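Local coordinates for protein chorismate synthase (Aquifex aeolicus, PDB 1Q1L) that probably catalyses, with reduced FMN, the elimination of phosphate from 5-enolpyruvylshikimate-3-phosphate to give chorismate, the last step of the chorismate pathway, at residues E37-Q48 / I59-L67; E141-G149 / V361-I369. All coordinates share one frame; numbering follows the deposited sequence.

Contact 1. Residues E37-Q48 / I59-L67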
ATOM      1  N   GLU A  37      -7.770 -28.417  -5.452  1.00 37.02           N
ATOM      2  CA  GLU A  37      -8.995 -27.941  -4.828  1.00 37.59           C
ATOM      3  C   GLU A  37      -9.247 -28.737  -3.543  1.00 37.00           C
ATOM      4  O   GLU A  37      -9.763 -28.202  -2.566  1.00 36.74           O
ATOM      5  CB  GLU A  37     -10.186 -28.096  -5.786  1.00 38.79           C
ATOM      6  CG  GLU A  37      -9.994 -27.392  -7.131  1.00 42.60           C
ATOM      7  CD  GLU A  37     -11.251 -27.371  -7.985  1.00 44.22           C
ATOM      8  OE1 GLU A  37     -11.829 -28.454  -8.223  1.00 47.58           O
ATOM      9  OE2 GLU A  37     -11.658 -26.273  -8.425  1.00 43.77           O
ATOM     10  N   GLU A  38      -8.876 -30.015  -3.543  1.00 37.41           N
ATOM     11  CA  GLU A  38      -9.084 -30.858  -2.364  1.00 39.69           C
ATOM     12  C   GLU A  38      -8.391 -30.291  -1.129  1.00 38.47           C
ATOM     13  O   GLU A  38      -8.949 -30.316  -0.035  1.00 37.66           O
ATOM     14  CB  GLU A  38      -8.599 -32.286  -2.629  1.00 42.37           C
ATOM     15  CG  GLU A  38      -8.523 -33.177  -1.382  1.00 48.89           C
ATOM     16  CD  GLU A  38      -9.743 -33.054  -0.474  1.00 52.37           C
ATOM     17  OE1 GLU A  38     -10.885 -33.058  -0.987  1.00 55.42           O
ATOM     18  OE2 GLU A  38      -9.560 -32.963   0.759  1.00 54.06           O
ATOM     19  N   GLU A  39      -7.172 -29.787  -1.304  1.00 37.47           N
ATOM     20  CA  GLU A  39      -6.432 -29.197  -0.193  1.00 37.97           C
ATOM     21  C   GLU A  39      -7.208 -28.000   0.345  1.00 37.73           C
ATOM     22  O   GLU A  39      -7.283 -27.780   1.556  1.00 38.50           O
ATOM     23  CB  GLU A  39      -5.050 -28.744  -0.660  1.00 40.09           C
ATOM     24  CG  GLU A  39      -4.082 -29.881  -0.917  1.00 40.38           C
ATOM     25  CD  GLU A  39      -2.846 -29.438  -1.675  1.00 41.22           C
ATOM     26  OE1 GLU A  39      -1.746 -29.932  -1.348  1.00 41.46           O
ATOM     27  OE2 GLU A  39      -2.978 -28.608  -2.603  1.00 43.24           O
ATOM     28  N   ILE A  40      -7.792 -27.228  -0.562  1.00 36.26           N
ATOM     29  CA  ILE A  40      -8.559 -26.060  -0.165  1.00 34.82           C
ATOM     30  C   ILE A  40      -9.861 -26.510   0.483  1.00 35.88           C
ATOM     31  O   ILE A  40     -10.231 -26.024   1.554  1.00 35.15           O
ATOM     32  CB  ILE A  40      -8.865 -25.157  -1.376  1.00 33.73           C
ATOM     33  CG1 ILE A  40      -7.546 -24.644  -1.970  1.00 33.26           C
ATOM     34  CG2 ILE A  40      -9.765 -24.002  -0.952  1.00 31.26           C
ATOM     35  CD1 ILE A  40      -7.713 -23.709  -3.162  1.00 33.15           C
ATOM     36  N   ASN A  41     -10.544 -27.451  -0.160  1.00 35.89           N
ATOM     37  CA  ASN A  41     -11.799 -27.963   0.369  1.00 36.07           C
ATOM     38  C   ASN A  41     -11.617 -28.563   1.760  1.00 35.15           C
ATOM     39  O   ASN A  41     -12.481 -28.421   2.625  1.00 35.31           O
ATOM     40  CB  ASN A  41     -12.388 -29.013  -0.579  1.00 39.25           C
ATOM     41  CG  ASN A  41     -12.726 -28.440  -1.945  1.00 39.24           C
ATOM     42  OD1 ASN A  41     -13.054 -27.260  -2.072  1.00 39.60           O
ATOM     43  ND2 ASN A  41     -12.666 -29.280  -2.972  1.00 40.20           N
ATOM     44  N   HIS A  42     -10.493 -29.230   1.987  1.00 35.93           N
ATOM     45  CA  HIS A  42     -10.258 -29.821   3.297  1.00 38.46           C
ATOM     46  C   HIS A  42     -10.358 -28.765   4.398  1.00 37.73           C
ATOM     47  O   HIS A  42     -10.953 -29.009   5.447  1.00 36.22           O
ATOM     48  CB  HIS A  42      -8.886 -30.480   3.372  1.00 39.23           C
ATOM     49  CG  HIS A  42      -8.646 -31.198   4.664  1.00 44.03           C
ATOM     50  ND1 HIS A  42      -7.401 -31.306   5.240  1.00 45.43           N
ATOM     51  CD2 HIS A  42      -9.502 -31.837   5.497  1.00 45.43           C
ATOM     52  CE1 HIS A  42      -7.498 -31.978   6.373  1.00 45.17           C
ATOM     53  NE2 HIS A  42      -8.761 -32.311   6.552  1.00 45.50           N
ATOM     54  N   GLU A  43      -9.773 -27.591   4.164  1.00 36.65           N
ATOM     55  CA  GLU A  43      -9.824 -26.526   5.161  1.00 35.29           C
ATOM     56  C   GLU A  43     -11.243 -25.972   5.285  1.00 34.51           C
ATOM     57  O   GLU A  43     -11.703 -25.661   6.384  1.00 32.98           O
ATOM     58  CB  GLU A  43      -8.851 -25.396   4.805  1.00 35.15           C
ATOM     59  CG  GLU A  43      -7.383 -25.776   4.887  1.00 36.23           C
ATOM     60  CD  GLU A  43      -6.970 -26.271   6.265  1.00 38.79           C
ATOM     61  OE1 GLU A  43      -7.456 -25.716   7.273  1.00 40.95           O
ATOM     62  OE2 GLU A  43      -6.146 -27.206   6.344  1.00 40.87           O
ATOM     63  N   LEU A  44     -11.939 -25.845   4.160  1.00 34.63           N
ATOM     64  CA  LEU A  44     -13.304 -25.341   4.193  1.00 35.47           C
ATOM     65  C   LEU A  44     -14.186 -26.280   5.016  1.00 36.25           C
ATOM     66  O   LEU A  44     -15.094 -25.834   5.717  1.00 36.56           O
ATOM     67  CB  LEU A  44     -13.860 -25.204   2.770  1.00 35.48           C
ATOM     68  CG  LEU A  44     -13.172 -24.125   1.925  1.00 37.09           C
ATOM     69  CD1 LEU A  44     -13.775 -24.093   0.523  1.00 37.30           C
ATOM     70  CD2 LEU A  44     -13.324 -22.767   2.611  1.00 34.79           C
ATOM     71  N   ARG A  45     -13.901 -27.577   4.940  1.00 36.11           N
ATOM     72  CA  ARG A  45     -14.673 -28.567   5.687  1.00 38.07           C
ATOM     73  C   ARG A  45     -14.440 -28.465   7.198  1.00 36.81           C
ATOM     74  O   ARG A  45     -15.365 -28.647   7.986  1.00 38.27           O
ATOM     75  CB  ARG A  45     -14.342 -29.984   5.199  1.00 38.10           C
ATOM     76  CG  ARG A  45     -14.912 -30.306   3.823  1.00 40.74           C
ATOM     77  CD  ARG A  45     -14.975 -31.812   3.578  1.00 41.65           C
ATOM     78  NE  ARG A  45     -13.655 -32.435   3.563  1.00 42.94           N
ATOM     79  CZ  ARG A  45     -12.821 -32.411   2.525  1.00 43.06           C
ATOM     80  NH1 ARG A  45     -13.166 -31.799   1.400  1.00 41.92           N
ATOM     81  NH2 ARG A  45     -11.635 -32.996   2.620  1.00 44.39           N
ATOM     82  N   ARG A  46     -13.207 -28.171   7.599  1.00 35.93           N
ATOM     83  CA  ARG A  46     -12.892 -28.039   9.014  1.00 35.82           C
ATOM     84  C   ARG A  46     -13.628 -26.845   9.613  1.00 38.14           C
ATOM     85  O   ARG A  46     -14.116 -26.916  10.741  1.00 37.88           O
ATOM     86  CB  ARG A  46     -11.385 -27.875   9.218  1.00 36.24           C
ATOM     87  CG  ARG A  46     -10.560 -29.090   8.807  1.00 34.75           C
ATOM     88  CD  ARG A  46      -9.073 -28.827   9.001  1.00 34.33           C
ATOM     89  NE  ARG A  46      -8.740 -28.576  10.404  1.00 33.93           N
ATOM     90  CZ  ARG A  46      -7.987 -27.563  10.824  1.00 32.82           C
ATOM     91  NH1 ARG A  46      -7.487 -26.696   9.949  1.00 27.79           N
ATOM     92  NH2 ARG A  46      -7.727 -27.419  12.118  1.00 29.64           N
ATOM     93  N   ARG A  47     -13.718 -25.749   8.861  1.00 38.58           N
ATOM     94  CA  ARG A  47     -14.413 -24.562   9.354  1.00 40.23           C
ATOM     95  C   ARG A  47     -15.909 -24.845   9.508  1.00 41.92           C
ATOM     96  O   ARG A  47     -16.529 -24.437  10.493  1.00 40.00           O
ATOM     97  CB  ARG A  47     -14.230 -23.375   8.404  1.00 40.51           C
ATOM     98  CG  ARG A  47     -14.741 -22.052   8.981  1.00 43.43           C
ATOM     99  CD  ARG A  47     -14.848 -20.962   7.920  1.00 45.70           C
ATOM    100  NE  ARG A  47     -15.976 -21.208   7.031  1.00 48.58           N
ATOM    101  CZ  ARG A  47     -17.178 -20.657   7.166  1.00 49.09           C
ATOM    102  NH1 ARG A  47     -17.424 -19.805   8.150  1.00 48.26           N
ATOM    103  NH2 ARG A  47     -18.145 -20.982   6.323  1.00 50.92           N
ATOM    104  N   GLN A  48     -16.488 -25.534   8.530  1.00 44.27           N
ATOM    105  CA  GLN A  48     -17.912 -25.859   8.578  1.00 49.16           C
ATOM    106  C   GLN A  48     -18.281 -26.662   9.819  1.00 51.53           C
ATOM    107  O   GLN A  48     -19.275 -26.368  10.476  1.00 52.99           O
ATOM    108  CB  GLN A  48     -18.334 -26.642   7.336  1.00 49.21           C
ATOM    109  CG  GLN A  48     -18.401 -25.819   6.071  1.00 52.30           C
ATOM    110  CD  GLN A  48     -19.018 -26.584   4.917  1.00 53.12           C
ATOM    111  OE1 GLN A  48     -18.490 -27.611   4.481  1.00 53.72           O
ATOM    112  NE2 GLN A  48     -20.144 -26.093   4.419  1.00 54.11           N
ATOM    113  N   ILE A  59     -26.360 -30.834  -1.600  1.00 81.62           N
ATOM    114  CA  ILE A  59     -25.006 -30.611  -1.106  1.00 80.79           C
ATOM    115  C   ILE A  59     -25.017 -29.634   0.066  1.00 80.06           C
ATOM    116  O   ILE A  59     -25.845 -28.722   0.119  1.00 80.01           O
ATOM    117  CB  ILE A  59     -24.089 -30.045  -2.216  1.00 81.37           C
ATOM    118  CG1 ILE A  59     -24.052 -31.010  -3.406  1.00 81.56           C
ATOM    119  CG2 ILE A  59     -22.680 -29.825  -1.671  1.00 81.29           C
ATOM    120  CD1 ILE A  59     -23.198 -30.529  -4.565  1.00 81.87           C
ATOM    121  N   GLU A  60     -24.094 -29.833   1.003  1.00 78.62           N
ATOM    122  CA  GLU A  60     -23.988 -28.973   2.175  1.00 76.70           C
ATOM    123  C   GLU A  60     -22.538 -28.564   2.412  1.00 74.60           C
ATOM    124  O   GLU A  60     -22.265 -27.483   2.932  1.00 74.81           O
ATOM    125  CB  GLU A  60     -24.522 -29.703   3.411  1.00 77.74           C
ATOM    126  CG  GLU A  60     -24.512 -28.865   4.681  1.00 79.30           C
ATOM    127  CD  GLU A  60     -24.954 -29.651   5.901  1.00 81.05           C
ATOM    128  OE1 GLU A  60     -24.260 -30.626   6.264  1.00 81.69           O
ATOM    129  OE2 GLU A  60     -25.995 -29.295   6.495  1.00 81.15           O
ATOM    130  N   LYS A  61     -21.610 -29.430   2.017  1.00 71.64           N
ATOM    131  CA  LYS A  61     -20.189 -29.165   2.200  1.00 69.33           C
ATOM    132  C   LYS A  61     -19.658 -28.045   1.306  1.00 66.58           C
ATOM    133  O   LYS A  61     -19.908 -28.024   0.100  1.00 66.34           O
ATOM    134  CB  LYS A  61     -19.382 -30.443   1.953  1.00 70.05           C
ATOM    135  CG  LYS A  61     -19.761 -31.588   2.877  1.00 71.37           C
ATOM    136  CD  LYS A  61     -18.762 -32.733   2.810  1.00 71.71           C
ATOM    137  CE  LYS A  61     -19.185 -33.876   3.725  1.00 72.57           C
ATOM    138  NZ  LYS A  61     -19.453 -33.410   5.118  1.00 70.76           N
ATOM    139  N   ASP A  62     -18.931 -27.113   1.913  1.00 63.14           N
ATOM    140  CA  ASP A  62     -18.345 -26.001   1.176  1.00 58.87           C
ATOM    141  C   ASP A  62     -17.240 -26.511   0.272  1.00 55.23           C
ATOM    142  O   ASP A  62     -16.418 -27.334   0.679  1.00 54.02           O
ATOM    143  CB  ASP A  62     -17.756 -24.954   2.125  1.00 60.37           C
ATOM    144  CG  ASP A  62     -18.775 -23.928   2.567  1.00 62.02           C
ATOM    145  OD1 ASP A  62     -19.463 -23.360   1.691  1.00 64.34           O
ATOM    146  OD2 ASP A  62     -18.882 -23.679   3.786  1.00 62.29           O
ATOM    147  N   THR A  63     -17.231 -26.023  -0.961  1.00 50.27           N
ATOM    148  CA  THR A  63     -16.216 -26.415  -1.918  1.00 47.73           C
ATOM    149  C   THR A  63     -15.776 -25.195  -2.704  1.00 46.41           C
ATOM    150  O   THR A  63     -16.576 -24.300  -2.995  1.00 44.70           O
ATOM    151  CB  THR A  63     -16.741 -27.480  -2.899  1.00 49.67           C
ATOM    152  OG1 THR A  63     -18.007 -27.066  -3.420  1.00 51.60           O
ATOM    153  CG2 THR A  63     -16.888 -28.822  -2.203  1.00 50.16           C
ATOM    154  N   ALA A  64     -14.496 -25.157  -3.040  1.00 43.23           N
ATOM    155  CA  ALA A  64     -13.959 -24.046  -3.796  1.00 41.63           C
ATOM    156  C   ALA A  64     -13.576 -24.518  -5.186  1.00 40.65           C
ATOM    157  O   ALA A  64     -13.083 -25.631  -5.362  1.00 39.40           O
ATOM    158  CB  ALA A  64     -12.743 -23.473  -3.091  1.00 40.30           C
ATOM    159  N   GLU A  65     -13.833 -23.677  -6.177  1.00 39.81           N
ATOM    160  CA  GLU A  65     -13.464 -24.001  -7.539  1.00 40.07           C
ATOM    161  C   GLU A  65     -12.336 -23.056  -7.901  1.00 38.01           C
ATOM    162  O   GLU A  65     -12.440 -21.855  -7.677  1.00 38.40           O
ATOM    163  CB  GLU A  65     -14.645 -23.798  -8.501  1.00 41.53           C
ATOM    164  CG  GLU A  65     -14.206 -23.682  -9.962  1.00 45.16           C
ATOM    165  CD  GLU A  65     -15.348 -23.781 -10.960  1.00 47.04           C
ATOM    166  OE1 GLU A  65     -16.418 -23.177 -10.732  1.00 48.19           O
ATOM    167  OE2 GLU A  65     -15.162 -24.457 -11.990  1.00 48.85           O
ATOM    168  N   ILE A  66     -11.246 -23.597  -8.430  1.00 37.45           N
ATOM    169  CA  ILE A  66     -10.129 -22.755  -8.829  1.00 36.89           C
ATOM    170  C   ILE A  66     -10.447 -22.226 -10.220  1.00 36.47           C
ATOM    171  O   ILE A  66     -10.666 -23.002 -11.149  1.00 35.40           O
ATOM    172  CB  ILE A  66      -8.811 -23.547  -8.856  1.00 37.39           C
ATOM    173  CG1 ILE A  66      -8.457 -24.012  -7.438  1.00 38.51           C
ATOM    174  CG2 ILE A  66      -7.697 -22.683  -9.442  1.00 37.42           C
ATOM    175  CD1 ILE A  66      -7.141 -24.777  -7.336  1.00 36.67           C
ATOM    176  N   LEU A  67     -10.475 -20.905 -10.356  1.00 36.19           N
ATOM    177  CA  LEU A  67     -10.793 -20.267 -11.630  1.00 36.59           C
ATOM    178  C   LEU A  67      -9.574 -19.853 -12.454  1.00 37.02           C
ATOM    179  O   LEU A  67      -9.701 -19.531 -13.636  1.00 37.60           O
ATOM    180  CB  LEU A  67     -11.661 -19.033 -11.384  1.00 36.15           C
ATOM    181  CG  LEU A  67     -12.964 -19.231 -10.607  1.00 39.13           C
ATOM    182  CD1 LEU A  67     -13.591 -17.870 -10.338  1.00 38.42           C
ATOM    183  CD2 LEU A  67     -13.919 -20.123 -11.392  1.00 40.49           C
TER
HETATM  184  O   HOH W   1     -16.493 -23.322   5.266  1.00 45.78           O

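Contact 2. Residues E141-G149 / V361-I369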
ATOM      1  N   GLU A 141     -18.029 -14.697   5.412  1.00 42.61           N
ATOM      2  CA  GLU A 141     -16.835 -14.194   4.738  1.00 42.21           C
ATOM      3  C   GLU A 141     -15.565 -14.917   5.171  1.00 40.55           C
ATOM      4  O   GLU A 141     -14.618 -15.013   4.391  1.00 39.33           O
ATOM      5  CB  GLU A 141     -16.686 -12.688   4.995  1.00 44.93           C
ATOM      6  CG  GLU A 141     -15.684 -11.955   4.092  1.00 47.72           C
ATOM      7  CD  GLU A 141     -14.237 -12.077   4.554  1.00 50.89           C
ATOM      8  OE1 GLU A 141     -13.964 -11.814   5.747  1.00 52.68           O
ATOM      9  OE2 GLU A 141     -13.370 -12.422   3.720  1.00 50.33           O
ATOM     10  N   THR A 142     -15.540 -15.432   6.402  1.00 36.92           N
ATOM     11  CA  THR A 142     -14.351 -16.128   6.881  1.00 35.12           C
ATOM     12  C   THR A 142     -14.064 -17.354   6.021  1.00 33.37           C
ATOM     13  O   THR A 142     -12.928 -17.821   5.963  1.00 33.59           O
ATOM     14  CB  THR A 142     -14.466 -16.562   8.379  1.00 34.83           C
ATOM     15  OG1 THR A 142     -15.507 -17.533   8.532  1.00 34.98           O
ATOM     16  CG2 THR A 142     -14.764 -15.362   9.265  1.00 32.77           C
ATOM     17  N   ALA A 143     -15.084 -17.873   5.345  1.00 31.27           N
ATOM     18  CA  ALA A 143     -14.884 -19.035   4.479  1.00 29.92           C
ATOM     19  C   ALA A 143     -13.904 -18.687   3.350  1.00 29.95           C
ATOM     20  O   ALA A 143     -13.086 -19.516   2.944  1.00 28.43           O
ATOM     21  CB  ALA A 143     -16.213 -19.488   3.895  1.00 32.34           C
ATOM     22  N   ALA A 144     -13.989 -17.462   2.842  1.00 28.51           N
ATOM     23  CA  ALA A 144     -13.085 -17.038   1.779  1.00 29.09           C
ATOM     24  C   ALA A 144     -11.691 -16.864   2.380  1.00 29.74           C
ATOM     25  O   ALA A 144     -10.686 -17.133   1.723  1.00 29.37           O
ATOM     26  CB  ALA A 144     -13.565 -15.720   1.165  1.00 28.21           C
ATOM     27  N   ARG A 145     -11.637 -16.413   3.632  1.00 29.21           N
ATOM     28  CA  ARG A 145     -10.352 -16.223   4.300  1.00 31.66           C
ATOM     29  C   ARG A 145      -9.665 -17.563   4.476  1.00 29.95           C
ATOM     30  O   ARG A 145      -8.445 -17.673   4.348  1.00 31.78           O
ATOM     31  CB  ARG A 145     -10.531 -15.592   5.678  1.00 31.51           C
ATOM     32  CG  ARG A 145     -11.113 -14.200   5.700  1.00 33.62           C
ATOM     33  CD  ARG A 145     -10.798 -13.572   7.051  1.00 35.00           C
ATOM     34  NE  ARG A 145     -11.654 -12.443   7.388  1.00 34.36           N
ATOM     35  CZ  ARG A 145     -11.435 -11.644   8.425  1.00 34.42           C
ATOM     36  NH1 ARG A 145     -10.385 -11.857   9.214  1.00 31.88           N
ATOM     37  NH2 ARG A 145     -12.258 -10.635   8.676  1.00 34.80           N
ATOM     38  N   VAL A 146     -10.451 -18.588   4.785  1.00 31.17           N
ATOM     39  CA  VAL A 146      -9.900 -19.924   4.980  1.00 27.54           C
ATOM     40  C   VAL A 146      -9.371 -20.493   3.664  1.00 28.33           C
ATOM     41  O   VAL A 146      -8.366 -21.202   3.647  1.00 30.51           O
ATOM     42  CB  VAL A 146     -10.966 -20.872   5.600  1.00 28.79           C
ATOM     43  CG1 VAL A 146     -10.485 -22.315   5.572  1.00 27.37           C
ATOM     44  CG2 VAL A 146     -11.244 -20.454   7.041  1.00 24.84           C
ATOM     45  N   ALA A 147     -10.035 -20.175   2.559  1.00 27.46           N
ATOM     46  CA  ALA A 147      -9.597 -20.662   1.248  1.00 28.01           C
ATOM     47  C   ALA A 147      -8.244 -20.039   0.879  1.00 26.91           C
ATOM     48  O   ALA A 147      -7.335 -20.728   0.406  1.00 28.57           O
ATOM     49  CB  ALA A 147     -10.653 -20.329   0.180  1.00 25.15           C
ATOM     50  N   VAL A 148      -8.115 -18.729   1.078  1.00 26.83           N
ATOM     51  CA  VAL A 148      -6.855 -18.051   0.785  1.00 26.61           C
ATOM     52  C   VAL A 148      -5.786 -18.620   1.711  1.00 26.74           C
ATOM     53  O   VAL A 148      -4.647 -18.869   1.295  1.00 26.26           O
ATOM     54  CB  VAL A 148      -6.970 -16.521   1.008  1.00 27.48           C
ATOM     55  CG1 VAL A 148      -5.583 -15.877   1.003  1.00 25.92           C
ATOM     56  CG2 VAL A 148      -7.839 -15.896  -0.092  1.00 25.93           C
ATOM     57  N   GLY A 149      -6.166 -18.831   2.970  1.00 26.92           N
ATOM     58  CA  GLY A 149      -5.240 -19.378   3.944  1.00 25.57           C
ATOM     59  C   GLY A 149      -4.804 -20.795   3.618  1.00 26.15           C
ATOM     60  O   GLY A 149      -3.665 -21.183   3.894  1.00 27.57           O
ATOM     61  N   VAL A 361     -10.229 -22.397  13.428  1.00 28.96           N
ATOM     62  CA  VAL A 361      -9.797 -22.798  12.091  1.00 28.26           C
ATOM     63  C   VAL A 361      -9.499 -21.564  11.234  1.00 28.65           C
ATOM     64  O   VAL A 361      -8.598 -21.581  10.396  1.00 30.36           O
ATOM     65  CB  VAL A 361     -10.862 -23.668  11.385  1.00 28.90           C
ATOM     66  CG1 VAL A 361     -10.437 -23.935   9.939  1.00 29.74           C
ATOM     67  CG2 VAL A 361     -11.038 -24.989  12.138  1.00 26.76           C
ATOM     68  N   VAL A 362     -10.267 -20.498  11.439  1.00 28.36           N
ATOM     69  CA  VAL A 362     -10.053 -19.257  10.703  1.00 28.17           C
ATOM     70  C   VAL A 362      -8.760 -18.643  11.243  1.00 29.33           C
ATOM     71  O   VAL A 362      -8.002 -17.996  10.513  1.00 26.77           O
ATOM     72  CB  VAL A 362     -11.223 -18.273  10.922  1.00 27.73           C
ATOM     73  CG1 VAL A 362     -10.938 -16.948  10.217  1.00 28.11           C
ATOM     74  CG2 VAL A 362     -12.523 -18.890  10.397  1.00 24.27           C
ATOM     75  N   GLY A 363      -8.504 -18.866  12.531  1.00 26.95           N
ATOM     76  CA  GLY A 363      -7.294 -18.333  13.138  1.00 26.89           C
ATOM     77  C   GLY A 363      -6.061 -18.926  12.486  1.00 27.22           C
ATOM     78  O   GLY A 363      -5.053 -18.238  12.301  1.00 28.10           O
ATOM     79  N   GLU A 364      -6.135 -20.207  12.140  1.00 24.97           N
ATOM     80  CA  GLU A 364      -5.023 -20.890  11.500  1.00 25.16           C
ATOM     81  C   GLU A 364      -4.798 -20.267  10.125  1.00 26.71           C
ATOM     82  O   GLU A 364      -3.668 -20.040   9.709  1.00 26.84           O
ATOM     83  CB  GLU A 364      -5.334 -22.375  11.326  1.00 26.93           C
ATOM     84  CG  GLU A 364      -5.434 -23.180  12.604  1.00 28.78           C
ATOM     85  CD  GLU A 364      -5.879 -24.612  12.337  1.00 33.41           C
ATOM     86  OE1 GLU A 364      -5.754 -25.064  11.173  1.00 30.69           O
ATOM     87  OE2 GLU A 364      -6.344 -25.281  13.289  1.00 32.10           O
ATOM     88  N   ALA A 365      -5.894 -20.006   9.424  1.00 27.87           N
ATOM     89  CA  ALA A 365      -5.830 -19.403   8.096  1.00 27.83           C
ATOM     90  C   ALA A 365      -5.161 -18.028   8.140  1.00 25.84           C
ATOM     91  O   ALA A 365      -4.309 -17.722   7.311  1.00 26.72           O
ATOM     92  CB  ALA A 365      -7.237 -19.281   7.525  1.00 20.43           C
HETATM   93  N   MSE A 366      -5.551 -17.203   9.106  1.00 27.08           N
HETATM   94  CA  MSE A 366      -4.983 -15.859   9.233  1.00 29.07           C
HETATM   95  C   MSE A 366      -3.489 -15.898   9.548  1.00 27.73           C
HETATM   96  O   MSE A 366      -2.702 -15.124   8.992  1.00 28.12           O
HETATM   97  CB  MSE A 366      -5.733 -15.064  10.307  1.00 31.44           C
HETATM   98  CG  MSE A 366      -7.200 -14.806   9.971  1.00 33.50           C
HETATM   99 SE   MSE A 366      -7.469 -14.114   8.163  1.00 38.34          SE
HETATM  100  CE  MSE A 366      -6.455 -12.481   8.326  1.00 33.86           C
ATOM    101  N   LEU A 367      -3.095 -16.804  10.436  1.00 25.76           N
ATOM    102  CA  LEU A 367      -1.695 -16.946  10.792  1.00 23.91           C
ATOM    103  C   LEU A 367      -0.875 -17.427   9.594  1.00 24.67           C
ATOM    104  O   LEU A 367       0.256 -16.997   9.405  1.00 23.16           O
ATOM    105  CB  LEU A 367      -1.525 -17.931  11.951  1.00 22.89           C
ATOM    106  CG  LEU A 367      -0.059 -18.120  12.361  1.00 25.19           C
ATOM    107  CD1 LEU A 367       0.527 -16.762  12.773  1.00 24.86           C
ATOM    108  CD2 LEU A 367       0.045 -19.122  13.519  1.00 26.53           C
ATOM    109  N   ALA A 368      -1.441 -18.327   8.794  1.00 21.40           N
ATOM    110  CA  ALA A 368      -0.737 -18.841   7.627  1.00 24.65           C
ATOM    111  C   ALA A 368      -0.527 -17.730   6.591  1.00 24.02           C
ATOM    112  O   ALA A 368       0.494 -17.689   5.906  1.00 26.99           O
ATOM    113  CB  ALA A 368      -1.522 -20.003   7.008  1.00 23.41           C
ATOM    114  N   ILE A 369      -1.494 -16.830   6.485  1.00 24.73           N
ATOM    115  CA  ILE A 369      -1.390 -15.727   5.535  1.00 23.17           C
ATOM    116  C   ILE A 369      -0.286 -14.762   5.961  1.00 24.80           C
ATOM    117  O   ILE A 369       0.545 -14.349   5.148  1.00 24.75           O
ATOM    118  CB  ILE A 369      -2.732 -14.976   5.427  1.00 21.99           C
ATOM    119  CG1 ILE A 369      -3.777 -15.900   4.780  1.00 19.75           C
ATOM    120  CG2 ILE A 369      -2.570 -13.704   4.571  1.00 22.20           C
ATOM    121  CD1 ILE A 369      -5.162 -15.302   4.704  1.00 19.25           C
TER

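Contact 1. Residues E37-Q48 / I59-L67
From the first turn of its helix, Glu37 reaches over to Ile66, and CB, CG, CD and OE2 each meet something on the way. CB lies 3.8 Å from Ala64 O; CG rests on the isoleucine side chain, 3.7 Å from Ile66 CG1; CD comes near Ala64 O. At the tip OE2 takes the Ile66 N-H at 2.7 Å, using the lone pair turned away from OE1. With CG beside the backbone N (chi1 -56°) and the chain extended beyond it, the carboxylate arrives at the strand. Two further acceptors repeat the trick along the helix. Asn41 OD1 receives Ala64 N at 2.7 Å, nearly straight (170°). Gln48 OE1 receives Asp62 N, also at 2.7 Å, though the donor stands above the carbonyl plane, off any lone pair. The same amide gives NE2 to Glu60 O at 2.9 Å, so it is gripped at both ends. Cut back to an alanine, Gln48 is likely to leave Asp62 N and Glu60 O without these partners, and residues 60-62 freer to move. Between the polar contacts, Ala64 CB tucks against Ile40 CG2 (3.7 Å) and Leu44 CD1. Asp62 OD2 accepts a hydrogen bond from a water that also donates to Leu44 O and accepts from Arg47 NE; the aspartate's salt bridge to Arg47 NH2 is long, and Arg140 is its stronger partner. Glu65 pairs with Phe83 in the antiparallel sheet, while the N-H groups of Ala64 and Ile66 turn to the helix: an outermost strand within this chain, lined by a helix of the beta-alpha-beta sandwich.

Contact 2. Residues E141-G149 / V361-I369
Ala365 CB sits against the backbone of the facing helix, 3.7 Å from Val146 CA, and the backbones come nearest at Gly149 and Ala365. Gly149 makes the approach possible: its CA lies 3.9 Å from Ala365 O, and a beta carbon on it would fall about 2.6 Å from Ala365 CB, a clash. Toward the start of helix 142-149, Val362 CG2 presses on Thr142 CB at 3.6 Å and on Val146 CG2, the valine side chain crossing both at about a right angle. At the other end Ile369 lays CG1 over Gly149 CA while its CD1 tip meets Val148 CG1 at 3.8 Å. The helices cross at 47° with their axes 8.1 Å apart, a close, wholly buried pairing inside the helical layer of the beta-alpha-beta sandwich of chorismate synthase. On one flank the contact turns mixed. Met366, a selenomethionine in this crystal, bends at chi2 (-48°) and again at chi3, which carries SE to 3.6 Å from Arg145 CD, at the edge of the guanidinium and near its plane. What holds that guanidinium is the next shell: Arg145 NE bonds Glu141 OE1 at 2.9 Å, almost perfectly straight (177°), in the guanidinium plane and on the syn lone pair of the carboxylate. Glu141 OE2 is in turn bonded by Thr13, and Arg145 NH1 by Ser262, which together probably restrain the guanidinium's rotation. Thr142 OG1 is hydrogen-bonded to Ala139 O, while its CB meets Val362. Farther out, Trp248 of the third subunit packs on both Arg145 and Met366.

Overall arrangement
Contact 2 lies deep in the chain, about 6 Å from its centre, with every touching residue buried; contact 1 lies about 17 Å out and is only partly buried. The chemistry follows: two helices meeting through alanine, glycine and branched side chains in contact 2, against polar side chains receiving the N-H groups of a loop and strand in contact 1. They share no segment but touch directly. Helix 37-48 packs on both helices of contact 2, and Arg46 NH1 forms a salt bridge with Glu364 OE1 at 2.7 Å. Arg47, predicted to bind NADP, borders Thr142, and both lie near Gln264, part of the predicted FMN site.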